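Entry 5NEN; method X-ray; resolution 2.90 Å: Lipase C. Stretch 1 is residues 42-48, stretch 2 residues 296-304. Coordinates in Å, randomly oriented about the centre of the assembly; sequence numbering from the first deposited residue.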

# COMPACT_ATOMS: atom_id res chain seq x y z
N ARG A 42 -52.49 18.16 -34.51
CA ARG A 42 -52.56 17.23 -33.40
C ARG A 42 -51.34 16.32 -33.37
O ARG A 42 -50.80 15.96 -34.41
CB ARG A 42 -53.84 16.40 -33.47
CG ARG A 42 -55.04 17.15 -34.01
CD ARG A 42 -55.90 16.24 -34.88
NE ARG A 42 -57.12 16.91 -35.32
CZ ARG A 42 -57.68 16.73 -36.50
NH1 ARG A 42 -57.14 15.89 -37.38
NH2 ARG A 42 -58.78 17.39 -36.83
N LYS A 43 -50.93 15.95 -32.16
CA LYS A 43 -49.79 15.07 -31.97
C LYS A 43 -50.21 13.91 -31.07
O LYS A 43 -51.02 14.10 -30.16
CB LYS A 43 -48.60 15.83 -31.37
N THR A 44 -49.66 12.73 -31.31
CA THR A 44 -50.03 11.52 -30.57
C THR A 44 -48.85 10.97 -29.78
O THR A 44 -47.75 10.86 -30.31
CB THR A 44 -50.59 10.42 -31.51
OG1 THR A 44 -51.54 10.98 -32.43
N VAL A 45 -49.10 10.59 -28.52
CA VAL A 45 -48.07 10.10 -27.58
C VAL A 45 -47.79 8.59 -27.71
O VAL A 45 -48.70 7.76 -27.56
CB VAL A 45 -48.43 10.41 -26.08
CG1 VAL A 45 -49.92 10.16 -25.79
CG2 VAL A 45 -47.55 9.62 -25.10
N GLN A 46 -46.53 8.26 -27.96
CA GLN A 46 -46.15 6.87 -28.18
C GLN A 46 -45.51 6.33 -26.91
O GLN A 46 -45.61 6.94 -25.85
CB GLN A 46 -45.18 6.76 -29.37
CG GLN A 46 -45.73 7.26 -30.70
CD GLN A 46 -45.39 6.35 -31.88
OE1 GLN A 46 -44.32 5.73 -31.90
NE2 GLN A 46 -46.30 6.27 -32.85
N ALA A 47 -44.84 5.18 -27.02
CA ALA A 47 -44.29 4.51 -25.83
C ALA A 47 -42.77 4.59 -25.80
O ALA A 47 -42.10 4.07 -26.69
CB ALA A 47 -44.75 3.05 -25.79
N PRO A 48 -42.23 5.20 -24.73
CA PRO A 48 -40.80 5.51 -24.56
C PRO A 48 -39.94 4.27 -24.36
O PRO A 48 -39.12 3.95 -25.22
CB PRO A 48 -40.79 6.38 -23.30
CG PRO A 48 -41.98 5.95 -22.53
CD PRO A 48 -43.02 5.58 -23.55
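Stretch 2 296-304: AGDHLMDVV

Residues 296-304 run alongside residues 42-48 in the opposite sense, a largely extended chain, interrupted at G297 and L300, with a strand at about 299-303 that meets the weakly bonded strand 43-46 at 147° between their N-to-C directions. The axes approach to 4.6 Å, but the pairing is loose and the register uneven.

A296 enters in an extended conformation, with A296 CA 4.0 Å from A47 O; its small methyl group points sideways. G297 turns the chain at phi/psi 92/8. A CB here would be jammed against the preceding carbonyl oxygen, so glycine suits the position; G297 C lies 3.8 Å from Q46 OE1. D298 returns to extended angles and directs its CB away from stretch 1, leaving its backbone to face A47: D298 O lies 2.8 Å from A47 N. Its carboxylate is hydrogen-bonded through OD2 to a residue just outside the stretch.

H299 sits opposite Q46, with H299 CA 3.7 Å from Q46 CA. Both side chains lie on the same face of the sheet, and Q46 NE2 comes within 3.2 Å of H299 CB; the imidazole is not modelled. L300 breaks the regular pleat: its phi/psi of -114/3 is not extended, and its side chain points sideways, covering little of stretch 1.

M301 recovers the extended form beside V45. Its long, flexible side chain suits an apolar contact: M301 CE lies 4.1 Å from V45 CG1. The backbones fit less well, for V45 O and M301 O, both acceptors, stand 2.8 Å apart without a hydrogen bond, while V45 N is 3.1 Å from M301 O.

D302 shares the face of T44, D302 CB lying 3.5 Å from T44 OG1; its carboxylate is not modelled. V303, beta-branched and buried, suits an extended strand and lies on the face of M301, with V303 O 3.6 Å from K43 O. V304 then leaves the contact.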

# COMPACT_ATOMS: atom_id res chain seq x y z
N ALA A 296 -41.42 -0.52 -27.83
CA ALA A 296 -40.93 0.71 -28.41
C ALA A 296 -41.49 0.83 -29.83
O ALA A 296 -41.48 -0.13 -30.60
CB ALA A 296 -39.41 0.74 -28.42
N GLY A 297 -42.00 2.02 -30.17
CA GLY A 297 -42.63 2.25 -31.45
C GLY A 297 -44.13 2.00 -31.40
O GLY A 297 -44.80 2.00 -32.43
N ASP A 298 -44.65 1.80 -30.19
CA ASP A 298 -46.08 1.58 -29.98
C ASP A 298 -46.76 2.85 -29.47
O ASP A 298 -46.41 3.38 -28.42
CB ASP A 298 -46.35 0.44 -28.98
CG ASP A 298 -45.94 -0.94 -29.50
OD1 ASP A 298 -45.69 -1.09 -30.72
OD2 ASP A 298 -45.91 -1.88 -28.68
N HIS A 299 -47.75 3.33 -30.22
CA HIS A 299 -48.54 4.48 -29.80
C HIS A 299 -49.88 3.96 -29.32
O HIS A 299 -50.65 3.41 -30.10
CB HIS A 299 -48.74 5.47 -30.95
N LEU A 300 -50.17 4.13 -28.03
CA LEU A 300 -51.42 3.61 -27.49
C LEU A 300 -52.38 4.70 -27.02
O LEU A 300 -53.45 4.39 -26.50
CB LEU A 300 -51.14 2.63 -26.34
CG LEU A 300 -50.83 1.18 -26.72
CD1 LEU A 300 -49.43 1.04 -27.32
CD2 LEU A 300 -51.00 0.25 -25.52
N MET A 301 -52.01 5.97 -27.22
CA MET A 301 -52.90 7.09 -26.87
C MET A 301 -52.53 8.37 -27.63
O MET A 301 -51.39 8.53 -28.08
CB MET A 301 -52.88 7.33 -25.35
CG MET A 301 -54.05 8.12 -24.80
SD MET A 301 -53.98 8.27 -23.00
CE MET A 301 -52.30 8.85 -22.77
N ASP A 302 -53.51 9.27 -27.79
CA ASP A 302 -53.33 10.58 -28.41
C ASP A 302 -54.05 11.64 -27.56
O ASP A 302 -54.99 11.31 -26.85
CB ASP A 302 -53.85 10.59 -29.85
N VAL A 303 -53.58 12.89 -27.63
CA VAL A 303 -54.07 13.98 -26.77
C VAL A 303 -54.54 15.19 -27.61
O VAL A 303 -53.93 15.52 -28.61
CB VAL A 303 -52.95 14.41 -25.76
CG1 VAL A 303 -52.89 13.47 -24.56
CG2 VAL A 303 -51.62 14.41 -26.44
N VAL A 304 -55.66 15.82 -27.21
CA VAL A 304 -56.34 16.84 -28.02
C VAL A 304 -56.28 18.24 -27.32
O VAL A 304 -56.27 18.33 -26.10
CB VAL A 304 -57.85 16.46 -28.28
CG1 VAL A 304 -58.10 15.00 -28.02
CG2 VAL A 304 -58.81 17.26 -27.41